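Local coordinates for geranylgeranyl pyrophosphate synthase (Corynebacterium glutamicum, PDB 3LK5), which probably joins isopentenyl diphosphate to an allylic diphosphate in a magnesium-dependent reaction, lengthening the prenyl chain in isoprenoid biosynthesis, at the interface of chains A and B. Numbering follows the deposited sequence. Chains: chain A/B, Geranylgeranyl pyrophosphate synthase.

The interface of chains A and B. Residues chain A 39-40, 154, 157-158, 161; chain B 181, 185, 188.
A:Trp158 and B:Thr185 meet through the indole N-H and the threonine hydroxyl, at a helix-against-helix patch of the two-fold interface of the deposited pair, probably the dimer usual in the all-helical FPP/GGPP synthase family. A:Trp158 lies on helix 144-164, and B:Thr185 faces it from helix 170-199 of the other subunit. The indole suits this place because it offers one directed donor at the rim of a large apolar plate: NE1 gives its hydrogen to OG1 of B:Thr185 at 3.0 Å, nearly straight (161° at the hydrogen) and close to the ring plane. One face of that plate is covered by CG of A:Met154, which backs the ring from within its own chain.

B:Thr185 can be followed outward from CB, where its two branches part. OG1 lies beside its own backbone N (chi1 -72°), and there it accepts the indole hydrogen and also touches water 1 at 2.6 Å. CG2, anti to that N, points instead to helix 21-43 of chain A, where it meets CD1 of A:Ile40 at 3.8 Å and CG2 of A:Thr39 slightly farther off. A beta-branched residue with one polar and one methyl arm can serve the polar and the apolar side together.

Water 1 extends the polar side of the patch, lying 2.7 Å from the carboxylate OD2 of A:Asp161 and equally near the backbone O of B:Arg181. Aspartate suits the spot because its carboxylate can hold this bridging water. The carboxylate also rests against the aliphatic CG of B:Arg181, while the guanidinium, its plane turned 66° from the carboxylate, makes no salt bridge with it; their opposite charges may still attract weakly.

Farther along, branched B:Ile188 can present CD1 and CG2 to different partners. B:Ile188 CD1 reaches tip to tip toward short, compact A:Val157, 3.8 Å from its CG2 and in touch with CG1 as well. The flexible selenomethionine A:Met154, its chain bent at chi2 and chi3, runs alongside B:Ile188 in the opposite direction, with CE 3.7 Å from B:Ile188 CG2.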
ATOM      1  N   THR A  39     -10.575  10.598 -13.220  1.00 29.49           N
ATOM      2  CA  THR A  39      -9.323  11.009 -12.565  1.00 29.25           C
ATOM      3  C   THR A  39      -8.131  10.307 -13.171  1.00 27.69           C
ATOM      4  O   THR A  39      -7.095  10.918 -13.407  1.00 28.04           O
ATOM      5  CB  THR A  39      -9.346  10.657 -11.059  1.00 31.85           C
ATOM      6  OG1 THR A  39     -10.439  11.364 -10.459  1.00 41.04           O
ATOM      7  CG2 THR A  39      -7.993  11.075 -10.404  1.00 39.67           C
ATOM      8  N   ILE A  40      -8.273   9.014 -13.418  1.00 25.53           N
ATOM      9  CA  ILE A  40      -7.189   8.237 -13.995  1.00 25.58           C
ATOM     10  C   ILE A  40      -6.893   8.727 -15.440  1.00 26.73           C
ATOM     11  O   ILE A  40      -5.720   8.871 -15.838  1.00 27.54           O
ATOM     12  CB  ILE A  40      -7.520   6.718 -13.948  1.00 24.20           C
ATOM     13  CG1 ILE A  40      -7.533   6.179 -12.470  1.00 23.66           C
ATOM     14  CG2 ILE A  40      -6.540   5.876 -14.781  1.00 21.55           C
ATOM     15  CD1 ILE A  40      -6.160   6.352 -11.756  1.00 23.60           C
HETATM   16  N   MSE A 154      -1.968   0.827  -5.845  1.00 22.42           N
HETATM   17  CA  MSE A 154      -3.236   1.492  -6.154  1.00 23.63           C
HETATM   18  C   MSE A 154      -4.417   0.790  -5.462  1.00 22.97           C
HETATM   19  O   MSE A 154      -5.291   1.459  -4.905  1.00 21.14           O
HETATM   20  CB  MSE A 154      -3.472   1.586  -7.664  1.00 25.75           C
HETATM   21  CG  MSE A 154      -4.638   2.500  -8.029  1.00 21.65           C
HETATM   22 SE   MSE A 154      -4.202   4.397  -7.809  1.00 31.64          SE
HETATM   23  CE  MSE A 154      -3.228   4.613  -9.506  1.00 20.77           C
ATOM     24  N   VAL A 157      -4.387   1.728  -1.674  1.00 21.39           N
ATOM     25  CA  VAL A 157      -4.914   3.070  -1.409  1.00 21.25           C
ATOM     26  C   VAL A 157      -6.424   3.144  -1.685  1.00 19.95           C
ATOM     27  O   VAL A 157      -7.157   3.795  -0.945  1.00 19.06           O
ATOM     28  CB  VAL A 157      -4.104   4.274  -2.083  1.00 24.43           C
ATOM     29  CG1 VAL A 157      -2.629   4.239  -1.643  1.00 24.42           C
ATOM     30  CG2 VAL A 157      -4.231   4.315  -3.524  1.00 26.57           C
ATOM     31  N   TRP A 158      -6.884   2.409  -2.674  1.00 17.31           N
ATOM     32  CA  TRP A 158      -8.330   2.427  -2.955  1.00 18.13           C
ATOM     33  C   TRP A 158      -9.149   1.634  -1.917  1.00 19.87           C
ATOM     34  O   TRP A 158     -10.316   1.947  -1.706  1.00 19.55           O
ATOM     35  CB  TRP A 158      -8.593   1.896  -4.373  1.00 19.61           C
ATOM     36  CG  TRP A 158      -8.254   2.968  -5.398  1.00 21.37           C
ATOM     37  CD1 TRP A 158      -7.912   4.283  -5.152  1.00 21.64           C
ATOM     38  CD2 TRP A 158      -8.286   2.814  -6.817  1.00 20.99           C
ATOM     39  NE1 TRP A 158      -7.670   4.947  -6.371  1.00 21.28           N
ATOM     40  CE2 TRP A 158      -7.923   4.057  -7.390  1.00 23.62           C
ATOM     41  CE3 TRP A 158      -8.560   1.718  -7.666  1.00 23.27           C
ATOM     42  CZ2 TRP A 158      -7.840   4.240  -8.774  1.00 22.91           C
ATOM     43  CZ3 TRP A 158      -8.463   1.895  -9.047  1.00 22.70           C
ATOM     44  CH2 TRP A 158      -8.115   3.150  -9.583  1.00 24.40           C
ATOM     45  N   ASP A 161      -9.623   4.297   0.591  1.00 19.70           N
ATOM     46  CA  ASP A 161     -10.604   5.312   0.107  1.00 20.48           C
ATOM     47  C   ASP A 161     -12.015   4.733   0.149  1.00 20.17           C
ATOM     48  O   ASP A 161     -12.964   5.442   0.467  1.00 19.50           O
ATOM     49  CB  ASP A 161     -10.312   5.679  -1.349  1.00 20.37           C
ATOM     50  CG  ASP A 161      -9.034   6.531  -1.501  1.00 26.12           C
ATOM     51  OD1 ASP A 161      -8.551   7.145  -0.521  1.00 21.23           O
ATOM     52  OD2 ASP A 161      -8.496   6.553  -2.610  1.00 22.34           O
TER
ATOM     53  N   ARG B 181      -7.202  11.803  -0.747  1.00 19.94           N
ATOM     54  CA  ARG B 181      -7.638  10.922  -1.861  1.00 20.54           C
ATOM     55  C   ARG B 181      -6.880  11.336  -3.156  1.00 22.19           C
ATOM     56  O   ARG B 181      -6.301  10.480  -3.841  1.00 22.58           O
ATOM     57  CB  ARG B 181      -9.154  11.042  -2.078  1.00 21.80           C
ATOM     58  CG  ARG B 181      -9.732  10.121  -3.206  1.00 25.76           C
ATOM     59  CD  ARG B 181     -11.152  10.661  -3.674  1.00 24.50           C
ATOM     60  NE  ARG B 181     -11.988  10.864  -2.493  1.00 28.64           N
ATOM     61  CZ  ARG B 181     -12.499  12.041  -2.145  1.00 26.87           C
ATOM     62  NH1 ARG B 181     -12.343  13.130  -2.920  1.00 27.65           N
ATOM     63  NH2 ARG B 181     -13.196  12.108  -1.054  1.00 28.95           N
ATOM     64  N   THR B 185      -3.818   8.823  -5.256  1.00 21.84           N
ATOM     65  CA  THR B 185      -4.107   8.337  -6.617  1.00 21.57           C
ATOM     66  C   THR B 185      -3.138   9.009  -7.609  1.00 22.38           C
ATOM     67  O   THR B 185      -2.633   8.366  -8.544  1.00 23.58           O
ATOM     68  CB  THR B 185      -5.571   8.562  -6.970  1.00 21.78           C
ATOM     69  OG1 THR B 185      -6.347   7.620  -6.198  1.00 23.66           O
ATOM     70  CG2 THR B 185      -5.827   8.287  -8.490  1.00 24.25           C
ATOM     71  N   ILE B 188       0.687   7.536  -7.442  1.00 24.37           N
ATOM     72  CA  ILE B 188       0.768   6.209  -8.049  1.00 23.22           C
ATOM     73  C   ILE B 188       0.463   6.305  -9.561  1.00 24.29           C
ATOM     74  O   ILE B 188       1.151   5.654 -10.394  1.00 24.39           O
ATOM     75  CB  ILE B 188      -0.137   5.176  -7.305  1.00 23.67           C
ATOM     76  CG1 ILE B 188       0.182   5.159  -5.800  1.00 26.19           C
ATOM     77  CG2 ILE B 188      -0.015   3.719  -7.984  1.00 25.71           C
ATOM     78  CD1 ILE B 188      -0.737   4.299  -4.959  1.00 23.59           C
TER
HETATM   79  O   HOH W   1      -6.292   7.786  -3.610  1.00 23.29           O